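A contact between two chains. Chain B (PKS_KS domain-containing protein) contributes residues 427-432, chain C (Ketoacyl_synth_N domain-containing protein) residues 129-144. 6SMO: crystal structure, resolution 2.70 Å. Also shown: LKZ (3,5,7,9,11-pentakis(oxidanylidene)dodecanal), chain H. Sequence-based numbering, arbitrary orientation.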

# COMPACT_ATOMS: atom_id res chain seq x y z
N GLY B 427 -6.00 8.11 -1.32
CA GLY B 427 -4.54 8.05 -1.50
C GLY B 427 -4.18 8.00 -2.97
O GLY B 427 -5.09 8.10 -3.80
N PHE B 428 -2.90 7.78 -3.26
CA PHE B 428 -2.38 7.66 -4.65
C PHE B 428 -2.81 6.33 -5.26
O PHE B 428 -3.10 5.41 -4.49
CB PHE B 428 -0.87 7.92 -4.72
CG PHE B 428 -0.48 9.35 -4.51
CD1 PHE B 428 -1.44 10.35 -4.53
CD2 PHE B 428 0.84 9.71 -4.32
CE1 PHE B 428 -1.08 11.67 -4.35
CE2 PHE B 428 1.19 11.03 -4.14
CZ PHE B 428 0.23 12.01 -4.15
N SER B 429 -2.76 6.25 -6.59
CA SER B 429 -3.24 5.14 -7.46
C SER B 429 -4.78 5.14 -7.48
O SER B 429 -5.36 4.08 -7.64
CB SER B 429 -2.66 3.78 -7.19
OG SER B 429 -1.33 3.87 -6.72
N GLY B 430 -5.37 6.31 -7.27
CA GLY B 430 -6.83 6.50 -7.29
C GLY B 430 -7.56 5.59 -6.33
O GLY B 430 -8.61 5.06 -6.72
N ILE B 431 -7.03 5.44 -5.12
CA ILE B 431 -7.66 4.53 -4.13
C ILE B 431 -8.61 5.28 -3.19
O ILE B 431 -8.17 6.22 -2.53
CB ILE B 431 -6.59 3.75 -3.34
CG1 ILE B 431 -5.65 2.98 -4.27
CG2 ILE B 431 -7.25 2.82 -2.33
CD1 ILE B 431 -4.67 2.12 -3.55
N HIS B 432 -9.88 4.89 -3.19
CA HIS B 432 -10.87 5.38 -2.20
C HIS B 432 -11.21 4.25 -1.23
O HIS B 432 -11.38 3.11 -1.70
CB HIS B 432 -12.13 5.91 -2.90
CG HIS B 432 -11.90 7.13 -3.73
ND1 HIS B 432 -11.58 8.35 -3.18
CD2 HIS B 432 -11.94 7.32 -5.07
CE1 HIS B 432 -11.43 9.24 -4.13
NE2 HIS B 432 -11.64 8.63 -5.30
N VAL C 129 8.86 11.08 -8.30
CA VAL C 129 9.45 10.35 -7.14
C VAL C 129 8.31 9.89 -6.22
O VAL C 129 8.48 8.86 -5.54
CB VAL C 129 10.48 11.21 -6.39
CG1 VAL C 129 11.01 10.53 -5.13
CG2 VAL C 129 11.64 11.62 -7.29
N ALA C 130 7.24 10.67 -6.17
CA ALA C 130 6.04 10.44 -5.35
C ALA C 130 5.22 9.23 -5.81
O ALA C 130 4.51 8.67 -5.00
CB ALA C 130 5.21 11.69 -5.28
N THR C 131 5.22 8.93 -7.10
CA THR C 131 4.41 7.78 -7.57
C THR C 131 5.27 6.61 -8.02
O THR C 131 4.77 5.52 -8.00
CB THR C 131 3.47 8.22 -8.68
OG1 THR C 131 4.24 9.04 -9.55
CG2 THR C 131 2.31 9.03 -8.16
N ALA C 132 6.50 6.84 -8.45
CA ALA C 132 7.34 5.74 -8.97
C ALA C 132 7.82 4.75 -7.91
O ALA C 132 7.89 3.58 -8.20
CB ALA C 132 8.48 6.32 -9.76
N TRP C 133 8.28 5.25 -6.77
CA TRP C 133 8.89 4.39 -5.73
C TRP C 133 7.92 3.50 -4.95
O TRP C 133 8.22 2.33 -4.80
CB TRP C 133 9.79 5.21 -4.82
CG TRP C 133 10.25 4.44 -3.61
CD1 TRP C 133 11.35 3.65 -3.51
CD2 TRP C 133 9.59 4.38 -2.34
NE1 TRP C 133 11.42 3.10 -2.27
CE2 TRP C 133 10.36 3.53 -1.53
CE3 TRP C 133 8.45 4.95 -1.80
CZ2 TRP C 133 10.01 3.24 -0.21
CZ3 TRP C 133 8.10 4.66 -0.51
CH2 TRP C 133 8.87 3.82 0.28
N PHE C 134 6.77 4.01 -4.54
CA PHE C 134 5.92 3.23 -3.61
C PHE C 134 5.44 1.91 -4.20
O PHE C 134 5.13 1.84 -5.36
CB PHE C 134 4.89 4.10 -2.88
CG PHE C 134 3.66 4.47 -3.66
CD1 PHE C 134 3.75 5.02 -4.92
CD2 PHE C 134 2.41 4.29 -3.12
CE1 PHE C 134 2.61 5.37 -5.62
CE2 PHE C 134 1.27 4.63 -3.82
CZ PHE C 134 1.38 5.17 -5.07
N PRO C 135 5.29 0.86 -3.37
CA PRO C 135 4.85 -0.45 -3.82
C PRO C 135 3.45 -0.49 -4.45
O PRO C 135 3.25 -1.24 -5.35
CB PRO C 135 4.85 -1.26 -2.53
CG PRO C 135 5.81 -0.56 -1.65
CD PRO C 135 5.56 0.88 -1.95
N ALA C 136 2.56 0.43 -4.06
CA ALA C 136 1.17 0.49 -4.54
C ALA C 136 1.03 1.19 -5.90
O ALA C 136 -0.09 1.47 -6.27
CB ALA C 136 0.29 1.14 -3.52
N ALA C 137 2.17 1.49 -6.49
CA ALA C 137 2.27 2.13 -7.81
C ALA C 137 1.73 1.17 -8.86
O ALA C 137 1.01 1.62 -9.73
CB ALA C 137 3.72 2.44 -8.06
N LEU C 138 2.05 -0.11 -8.73
CA LEU C 138 1.67 -1.12 -9.74
C LEU C 138 0.16 -1.24 -9.85
O LEU C 138 -0.33 -1.24 -10.96
CB LEU C 138 2.31 -2.46 -9.37
CG LEU C 138 2.19 -3.59 -10.39
CD1 LEU C 138 2.30 -3.08 -11.81
CD2 LEU C 138 3.22 -4.66 -10.15
N GLN C 139 -0.53 -1.29 -8.72
CA GLN C 139 -2.00 -1.46 -8.73
C GLN C 139 -2.65 -0.26 -9.42
O GLN C 139 -3.56 -0.49 -10.17
CB GLN C 139 -2.51 -1.81 -7.33
CG GLN C 139 -3.12 -0.68 -6.53
CD GLN C 139 -3.35 -1.13 -5.13
OE1 GLN C 139 -2.44 -1.15 -4.34
NE2 GLN C 139 -4.56 -1.51 -4.83
N GLY C 140 -2.17 0.95 -9.14
CA GLY C 140 -2.70 2.18 -9.73
C GLY C 140 -2.41 2.27 -11.21
O GLY C 140 -3.26 2.71 -11.94
N GLN C 141 -1.20 1.88 -11.60
CA GLN C 141 -0.78 1.91 -13.02
C GLN C 141 -1.64 0.94 -13.82
O GLN C 141 -1.88 1.24 -14.97
CB GLN C 141 0.72 1.66 -13.15
CG GLN C 141 1.58 2.83 -12.72
CD GLN C 141 1.21 4.16 -13.32
OE1 GLN C 141 0.43 4.26 -14.25
NE2 GLN C 141 1.78 5.22 -12.77
N LEU C 142 -1.95 -0.22 -13.27
CA LEU C 142 -2.79 -1.25 -13.93
C LEU C 142 -4.22 -0.75 -14.08
O LEU C 142 -4.85 -1.07 -15.06
CB LEU C 142 -2.81 -2.51 -13.07
CG LEU C 142 -1.55 -3.36 -13.05
CD1 LEU C 142 -1.70 -4.49 -12.07
CD2 LEU C 142 -1.19 -3.88 -14.42
N SER C 143 -4.72 -0.07 -13.07
CA SER C 143 -6.12 0.42 -12.96
C SER C 143 -6.38 1.54 -13.99
O SER C 143 -7.54 1.69 -14.40
CB SER C 143 -6.44 0.87 -11.56
OG SER C 143 -5.69 2.01 -11.20
N LEU C 144 -5.34 2.29 -14.38
CA LEU C 144 -5.44 3.36 -15.42
C LEU C 144 -5.52 2.72 -16.81
O LEU C 144 -6.35 3.19 -17.62
CB LEU C 144 -4.24 4.31 -15.32
CG LEU C 144 -4.16 5.17 -14.06
CD1 LEU C 144 -2.95 6.09 -14.12
CD2 LEU C 144 -5.43 5.99 -13.84
C4 LKZ H . 7.24 9.55 -1.51
C5 LKZ H . 6.49 8.27 -1.80
C6 LKZ H . 5.54 7.75 -0.72
C7 LKZ H . 4.12 7.91 -1.19
C8 LKZ H . 2.96 7.38 -0.33
C10 LKZ H . -1.45 10.18 -0.53
C22 LKZ H . 8.64 9.17 -1.06
C11 LKZ H . -1.30 10.31 0.96
O19 LKZ H . -1.05 11.37 1.51
C3 LKZ H . -0.58 8.98 -0.88
O23 LKZ H . -1.05 8.05 -1.51
C2 LKZ H . 0.83 8.94 -0.29
C9 LKZ H . 1.66 7.86 -0.99
O20 LKZ H . 1.36 7.45 -2.09
O21 LKZ H . 3.90 8.50 -2.23
O22 LKZ H . 6.67 7.69 -2.86
O24 LKZ H . 9.59 9.15 -1.83
C23 LKZ H . 8.79 8.83 0.41
O HOH W 1 -7.14 4.00 -10.12

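A single direct hydrogen bond joins the two stretches. The hydroxyl of S429(B) donates from OG to the backbone O of A136(C), 2.7 Å away. That carbonyl belongs to the N-cap residue, just before the helix that begins at A137(C), and it lies within the type I turn running from F134(C) to A137(C). Serine suits the place because its short side chain points toward chain C and brings a donor to a main-chain acceptor without filling much space. Its chi1 of -32° lies between the usual wells.

A water extends the polar contact on the other side of the same residue. It donates to the backbone O of S429(B) at 3.1 Å and to OG of S143(C) at 2.7 Å, bridging two oxygens that are themselves 4.1 Å apart. The S143(C) hydroxyl in turn donates from OG to O of G140(C), at 2.6 Å, one helical turn back. A serine side chain in a helix can reach a preceding carbonyl in this way, and here its oxygen still remains available as an acceptor for the water.

Between these two polar sites the backbones come very close: the CA atoms of S429(B) and G140(C) are 3.8 Å apart. Glycine fits here because a CB on G140(C) would point toward chain B and lie only 1.9 Å from CB of S429(B). G430(B) is suited to glycine for another reason, its positive phi of 56°.

The apolar contacts center on F428(B), whose side chain points toward chain C. Its CB packs 3.6 Å from CZ of F134(C), and its CE2 lies 4.2 Å from CB of A130(C). The alanine methyl offers a small apolar surface beside the ring, whose edge faces O of A130(C), with CD2 of F428(B) 3.9 Å from that oxygen. The methyl CG2 of T131(C), 4.2 Å from CD2 of F428(B), adds a further apolar surface. F134(C) also reaches the serine, its CZ lying 3.4 Å from OG of S429(B). Farther along, I431(B) extends its side chain so that CD1 comes within 3.8 Å of CD of Q139(C), the end of whose long side chain approaches chain B while its OE1 is hydrogen-bonded elsewhere in the structure.

The bound polyketide LKZ adjoins F428(B) and F134(C). The backbone N of F428(B) donates to LKZ O23 at 2.6 Å, while LKZ C3 lies over one face of the F428(B) ring and LKZ O20 over one face of the F134(C) ring.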